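Local atomic coordinates of lipopolysaccharide biosynthesis protein wbpB (Thermus thermophilus HB27, PDB entry 3OA0), a protein that probably oxidises the sugar 3-hydroxyl of UDP-N-acetylglucosaminuronic acid with NAD(+), the resulting NADH being re-oxidised by 2-oxoglutarate, in lipopolysaccharide biosynthesis. Residues Ala151-Leu156 and Gly220-Trp225; Leu200-His205 and Ala292-Leu297. All blocks are in the same frame, centred on the assembly; numbering follows the deposited sequence.

Contact 1: Ala151-Leu156 and Gly220-Trp225; sequences AKDVVL and GARVRW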
loop_
_atom_site.group_PDB
_atom_site.type_symbol
_atom_site.label_atom_id
_atom_site.label_comp_id
_atom_site.label_asym_id
_atom_site.label_seq_id
_atom_site.Cartn_x
_atom_site.Cartn_y
_atom_site.Cartn_z
ATOM N N ALA A 151 44.614 19.098 -16.297
ATOM C CA ALA A 151 43.344 19.039 -15.547
ATOM C C ALA A 151 42.529 20.329 -15.663
ATOM O O ALA A 151 43.076 21.393 -15.943
ATOM C CB ALA A 151 43.633 18.713 -14.081
ATOM N N LYS A 152 41.200 20.254 -15.564
ATOM C CA LYS A 152 40.362 21.448 -15.621
ATOM C C LYS A 152 39.902 21.795 -14.211
ATOM O O LYS A 152 39.776 20.905 -13.371
ATOM C CB LYS A 152 39.108 21.191 -16.463
ATOM C CG LYS A 152 39.448 20.819 -17.893
ATOM C CD LYS A 152 39.968 22.078 -18.592
ATOM C CE LYS A 152 41.169 21.778 -19.469
ATOM N NZ LYS A 152 40.649 21.250 -20.764
ATOM N N ASP A 153 39.655 23.074 -13.960
ATOM C CA ASP A 153 38.988 23.458 -12.714
ATOM C C ASP A 153 37.516 23.668 -13.031
ATOM O O ASP A 153 37.183 24.474 -13.891
ATOM C CB ASP A 153 39.586 24.693 -12.038
ATOM C CG ASP A 153 40.947 24.351 -11.402
ATOM O OD1 ASP A 153 41.000 23.612 -10.383
ATOM O OD2 ASP A 153 41.970 24.711 -12.013
ATOM N N VAL A 154 36.660 22.933 -12.334
ATOM C CA VAL A 154 35.239 22.904 -12.715
ATOM C C VAL A 154 34.432 23.332 -11.507
ATOM O O VAL A 154 34.722 22.896 -10.394
ATOM C CB VAL A 154 34.860 21.471 -13.073
ATOM C CG1 VAL A 154 33.335 21.292 -13.373
ATOM C CG2 VAL A 154 35.674 21.019 -14.244
ATOM N N VAL A 155 33.421 24.164 -11.716
ATOM C CA VAL A 155 32.393 24.437 -10.725
ATOM C C VAL A 155 31.053 23.900 -11.251
ATOM O O VAL A 155 30.592 24.245 -12.351
ATOM C CB VAL A 155 32.271 25.944 -10.449
ATOM C CG1 VAL A 155 31.173 26.270 -9.442
ATOM C CG2 VAL A 155 33.656 26.541 -10.045
ATOM N N LEU A 156 30.443 23.008 -10.482
ATOM C CA LEU A 156 29.196 22.381 -10.938
ATOM C C LEU A 156 28.102 22.782 -9.953
ATOM O O LEU A 156 28.261 22.605 -8.726
ATOM C CB LEU A 156 29.308 20.855 -10.881
ATOM C CG LEU A 156 27.983 20.275 -11.372
ATOM C CD1 LEU A 156 28.250 19.497 -12.652
ATOM C CD2 LEU A 156 27.335 19.442 -10.331
ATOM N N GLY A 220 41.091 14.085 -14.456
ATOM C CA GLY A 220 41.182 15.207 -15.411
ATOM C C GLY A 220 40.634 16.513 -14.891
ATOM O O GLY A 220 40.540 17.486 -15.644
ATOM N N ALA A 221 40.279 16.587 -13.601
ATOM C CA ALA A 221 39.610 17.803 -13.187
ATOM C C ALA A 221 39.573 17.908 -11.696
ATOM O O ALA A 221 39.556 16.903 -11.006
ATOM C CB ALA A 221 38.157 17.920 -13.768
ATOM N N ARG A 222 39.580 19.148 -11.226
ATOM C CA ARG A 222 39.266 19.450 -9.839
ATOM C C ARG A 222 37.858 20.047 -9.797
ATOM O O ARG A 222 37.639 21.054 -10.462
ATOM C CB ARG A 222 40.297 20.417 -9.247
ATOM C CG ARG A 222 41.709 19.752 -9.126
ATOM C CD ARG A 222 42.800 20.800 -8.774
ATOM N NE ARG A 222 42.987 21.780 -9.852
ATOM C CZ ARG A 222 43.798 21.617 -10.900
ATOM N NH1 ARG A 222 43.843 22.571 -11.804
ATOM N NH2 ARG A 222 44.565 20.539 -11.042
ATOM N N VAL A 223 36.945 19.507 -8.974
ATOM C CA VAL A 223 35.537 19.877 -9.132
ATOM C C VAL A 223 34.983 20.310 -7.808
ATOM O O VAL A 223 35.002 19.558 -6.843
ATOM C CB VAL A 223 34.678 18.688 -9.644
ATOM C CG1 VAL A 223 33.250 19.193 -9.948
ATOM C CG2 VAL A 223 35.289 18.005 -10.895
ATOM N N ARG A 224 34.466 21.524 -7.771
ATOM C CA ARG A 224 33.698 21.939 -6.613
ATOM C C ARG A 224 32.244 21.794 -6.999
ATOM O O ARG A 224 31.868 22.232 -8.096
ATOM C CB ARG A 224 34.020 23.402 -6.316
ATOM C CG ARG A 224 35.376 23.545 -5.607
ATOM C CD ARG A 224 35.607 25.025 -5.220
ATOM N NE ARG A 224 35.842 25.834 -6.421
ATOM C CZ ARG A 224 35.719 27.152 -6.455
ATOM N NH1 ARG A 224 35.943 27.801 -7.598
ATOM N NH2 ARG A 224 35.383 27.802 -5.346
ATOM N N TRP A 225 31.437 21.133 -6.180
ATOM C CA TRP A 225 30.068 20.858 -6.627
ATOM C C TRP A 225 29.051 21.214 -5.558
ATOM O O TRP A 225 29.375 21.103 -4.362
ATOM C CB TRP A 225 29.849 19.386 -7.010
ATOM C CG TRP A 225 30.278 18.359 -5.959
ATOM C CD1 TRP A 225 31.548 17.831 -5.771
ATOM C CD2 TRP A 225 29.457 17.768 -4.943
ATOM N NE1 TRP A 225 31.548 16.974 -4.700
ATOM C CE2 TRP A 225 30.277 16.899 -4.196
ATOM C CE3 TRP A 225 28.094 17.862 -4.625
ATOM C CZ2 TRP A 225 29.783 16.120 -3.137
ATOM C CZ3 TRP A 225 27.610 17.105 -3.557
ATOM C CH2 TRP A 225 28.459 16.248 -2.826
HETATM O O HOH W 1 36.649 24.420 -8.998
#

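Contact 2: Leu200-His205 and Ala292-Leu297; sequences LHVEVH and ALLRTL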
loop_
_atom_site.group_PDB
_atom_site.type_symbol
_atom_site.label_atom_id
_atom_site.label_comp_id
_atom_site.label_asym_id
_atom_site.label_seq_id
_atom_site.Cartn_x
_atom_site.Cartn_y
_atom_site.Cartn_z
ATOM N N LEU A 200 40.137 10.478 -7.470
ATOM C CA LEU A 200 41.265 10.109 -6.625
ATOM C C LEU A 200 40.922 10.531 -5.216
ATOM O O LEU A 200 41.357 9.913 -4.255
ATOM C CB LEU A 200 42.504 10.890 -7.062
ATOM C CG LEU A 200 42.619 10.685 -8.567
ATOM C CD1 LEU A 200 43.694 11.601 -9.150
ATOM C CD2 LEU A 200 42.890 9.205 -8.822
ATOM N N HIS A 201 40.155 11.603 -5.073
ATOM C CA HIS A 201 39.845 12.103 -3.745
ATOM C C HIS A 201 38.403 12.622 -3.716
ATOM O O HIS A 201 37.980 13.343 -4.620
ATOM C CB HIS A 201 40.855 13.181 -3.359
ATOM C CG HIS A 201 40.658 13.758 -1.998
ATOM N ND1 HIS A 201 40.726 12.997 -0.846
ATOM C CD2 HIS A 201 40.500 15.040 -1.589
ATOM C CE1 HIS A 201 40.549 13.773 0.209
ATOM N NE2 HIS A 201 40.406 15.018 -0.216
ATOM N N VAL A 202 37.686 12.290 -2.641
ATOM C CA VAL A 202 36.313 12.731 -2.490
ATOM C C VAL A 202 36.059 13.393 -1.139
ATOM O O VAL A 202 36.363 12.800 -0.102
ATOM C CB VAL A 202 35.370 11.519 -2.711
ATOM C CG1 VAL A 202 33.925 11.932 -2.569
ATOM C CG2 VAL A 202 35.648 10.873 -4.076
ATOM N N GLU A 203 35.482 14.594 -1.123
ATOM C CA GLU A 203 35.106 15.250 0.136
ATOM C C GLU A 203 33.659 15.698 0.107
ATOM O O GLU A 203 33.159 16.161 -0.931
ATOM C CB GLU A 203 35.895 16.535 0.431
ATOM C CG GLU A 203 37.366 16.306 0.362
ATOM C CD GLU A 203 38.237 17.554 0.409
ATOM O OE1 GLU A 203 37.790 18.723 0.566
ATOM O OE2 GLU A 203 39.437 17.275 0.207
ATOM N N VAL A 204 33.030 15.651 1.277
ATOM C CA VAL A 204 31.654 16.113 1.403
ATOM C C VAL A 204 31.664 17.255 2.410
ATOM O O VAL A 204 32.163 17.066 3.527
ATOM C CB VAL A 204 30.778 14.945 1.897
ATOM C CG1 VAL A 204 29.370 15.392 1.982
ATOM C CG2 VAL A 204 30.916 13.766 0.926
ATOM N N HIS A 205 31.153 18.422 2.035
ATOM C CA HIS A 205 31.279 19.607 2.892
ATOM C C HIS A 205 29.956 20.043 3.506
ATOM O O HIS A 205 29.941 20.845 4.459
ATOM C CB HIS A 205 31.776 20.842 2.129
ATOM C CG HIS A 205 33.095 20.660 1.443
ATOM N ND1 HIS A 205 33.462 21.418 0.353
ATOM C CD2 HIS A 205 34.131 19.820 1.683
ATOM C CE1 HIS A 205 34.663 21.045 -0.057
ATOM N NE2 HIS A 205 35.087 20.069 0.726
ATOM N N ALA A 292 28.127 6.249 -3.678
ATOM C CA ALA A 292 28.217 5.470 -2.446
ATOM C C ALA A 292 29.172 6.104 -1.417
ATOM O O ALA A 292 28.827 6.151 -0.244
ATOM C CB ALA A 292 28.622 4.002 -2.748
ATOM N N LEU A 293 30.321 6.648 -1.830
ATOM C CA LEU A 293 31.227 7.327 -0.903
ATOM C C LEU A 293 30.562 8.573 -0.337
ATOM O O LEU A 293 30.633 8.821 0.870
ATOM C CB LEU A 293 32.525 7.726 -1.611
ATOM C CG LEU A 293 33.499 6.575 -1.879
ATOM C CD1 LEU A 293 34.572 6.966 -2.907
ATOM C CD2 LEU A 293 34.107 6.045 -0.589
ATOM N N LEU A 294 29.882 9.328 -1.200
ATOM C CA LEU A 294 29.277 10.613 -0.823
ATOM C C LEU A 294 28.194 10.399 0.224
ATOM O O LEU A 294 27.853 11.267 1.055
ATOM C CB LEU A 294 28.660 11.302 -2.048
ATOM C CG LEU A 294 29.591 11.744 -3.174
ATOM C CD1 LEU A 294 28.814 12.483 -4.273
ATOM C CD2 LEU A 294 30.636 12.631 -2.532
ATOM N N ARG A 295 27.650 9.192 0.156
ATOM C CA ARG A 295 26.471 8.832 0.915
ATOM C C ARG A 295 26.942 8.422 2.297
ATOM O O ARG A 295 26.196 8.595 3.241
ATOM C CB ARG A 295 25.781 7.659 0.188
ATOM C CG ARG A 295 24.684 6.914 0.879
ATOM C CD ARG A 295 24.182 5.728 0.022
ATOM N NE ARG A 295 24.010 6.078 -1.385
ATOM C CZ ARG A 295 24.281 5.225 -2.367
ATOM N NH1 ARG A 295 24.766 4.034 -2.077
ATOM N NH2 ARG A 295 24.137 5.587 -3.632
ATOM N N THR A 296 28.175 7.926 2.415
ATOM C CA THR A 296 28.699 7.301 3.636
ATOM C C THR A 296 29.905 8.035 4.292
ATOM O O THR A 296 30.104 7.890 5.496
ATOM C CB THR A 296 29.221 5.863 3.337
ATOM O OG1 THR A 296 30.242 5.955 2.344
ATOM C CG2 THR A 296 28.144 4.877 2.823
ATOM N N LEU A 297 30.724 8.773 3.530
ATOM C CA LEU A 297 31.851 9.588 4.057
ATOM C C LEU A 297 31.497 10.616 5.141
ATOM O O LEU A 297 30.512 11.331 5.021
ATOM C CB LEU A 297 32.597 10.345 2.930
ATOM C CG LEU A 297 33.521 9.505 2.030
ATOM C CD1 LEU A 297 34.105 10.193 0.788
ATOM C CD2 LEU A 297 34.596 8.763 2.798
#

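Contact 1: Ala151-Leu156 and Gly220-Trp225
Arg222 reaches across from strand 221-228 and grips Asp153 of the neighbouring strand 152-160 side-on. Its NE bonds to Asp153 OD1 at 2.8 Å, and its NH1 bonds to Asp153 OD2 at 2.9 Å. Both carboxylate oxygens are met on their syn side. The fit is not flat, as the carboxylate and guanidinium planes lie 50° apart. The Arg222 chain is extended at chi2 and bends at chi3 (-65°), which turns NE toward the Asp153 carboxylate. Its NH2 lies near Ala151 CB. A leucine in place of Arg222 would probably leave the Asp153 carboxylate without its cationic mate and more able to turn.

Val154 contributes both its methyls and its backbone carbonyl. Its CG1 lies beside Val223 CG1 at 4.0 Å, the two side chains pointing the same way, and its CG2 meets Ala221 CB. Phe196 of helix 186-196 covers Val154 and Ala221. Val154 O accepts from Arg224 N at 3.0 Å and from a water at 2.8 Å. The same water takes a bond from Arg224 NE, in the guanidinium plane. Arg224 NH1 packs on Val155 CG2 at 3.6 Å, while its NH2 bonds to Arg307 O.

The backbones form a regular parallel ladder. Val154 N, for example, bonds to Arg222 O at 2.8 Å. A salt bridge and arginine packing on the face of Asp153 and Arg224, and apolar packing under helix 186-196 on the face of Val154, suit a parallel strand pair inside the mixed sheet of the Gfo/Idh/MocA C-terminal alpha/beta domain.

Contact 2: Leu200-His205 and Ala292-Leu297
This is an apolar helix-on-sheet contact, in which Val202 and Val204 of strand 199-207 meet Leu294 in the last turn of helix 281-296 and Leu297 just after it. The strand is outermost in the mixed sheet within this chain. The axes of 201-205 and 292-296 approach to 8.4 Å, with their N-to-C directions 39° apart.

Val202 meets three leucines; Leu294 CD2 in turn touches both valines. It lies 3.4 Å from Val202 CG1, tighter than usual for two carbons, and 3.7 Å from Val204 CG2. Val202 and Leu294 cross at about a right angle. A chi1 of -180° places Val202 CG1 opposite the backbone N, and there the methyl also meets Leu297 CD1, at 3.8 Å. Leu297 CD1 lies near Val202 O as well. Leu293 CD1 adds a looser touch on Val202 CG2.

Glu203, between the valines, points away from the helix. Its OE1 accepts a straight bond from His205 NE2 at 3.0 Å, in the imidazole plane. The helix end gains a polar tie to the same strand, because Arg207 NH2 bonds to both Leu294 O and Leu297 O. Alternating apolar residues of a strand under a leucine-rich helix end are characteristic of a two-layer alpha/beta arrangement, here at the margin of the sheet.

Both contacts build on the same mixed sheet, at different places across it: an inner strand pair and an outer strand. Contact 1 joins two neighbouring strands within it and buries 581 Å². Contact 2 sets a helix end on an outer strand and buries 252 Å². The chemistry follows the place. Contact 1 combines a backbone ladder, a salt bridge and apolar contacts among Val154, Val223 and Ala221, whereas contact 2 joins its segments by methyl packing. Both are only partly buried. Strand 211-218 separates strands 221-228 and 199-207, but Trp225 spans the distance: its CZ2 packs on Leu294 CD2 at 3.6 Å. The apolar layer of contact 1 thus continues into that of contact 2.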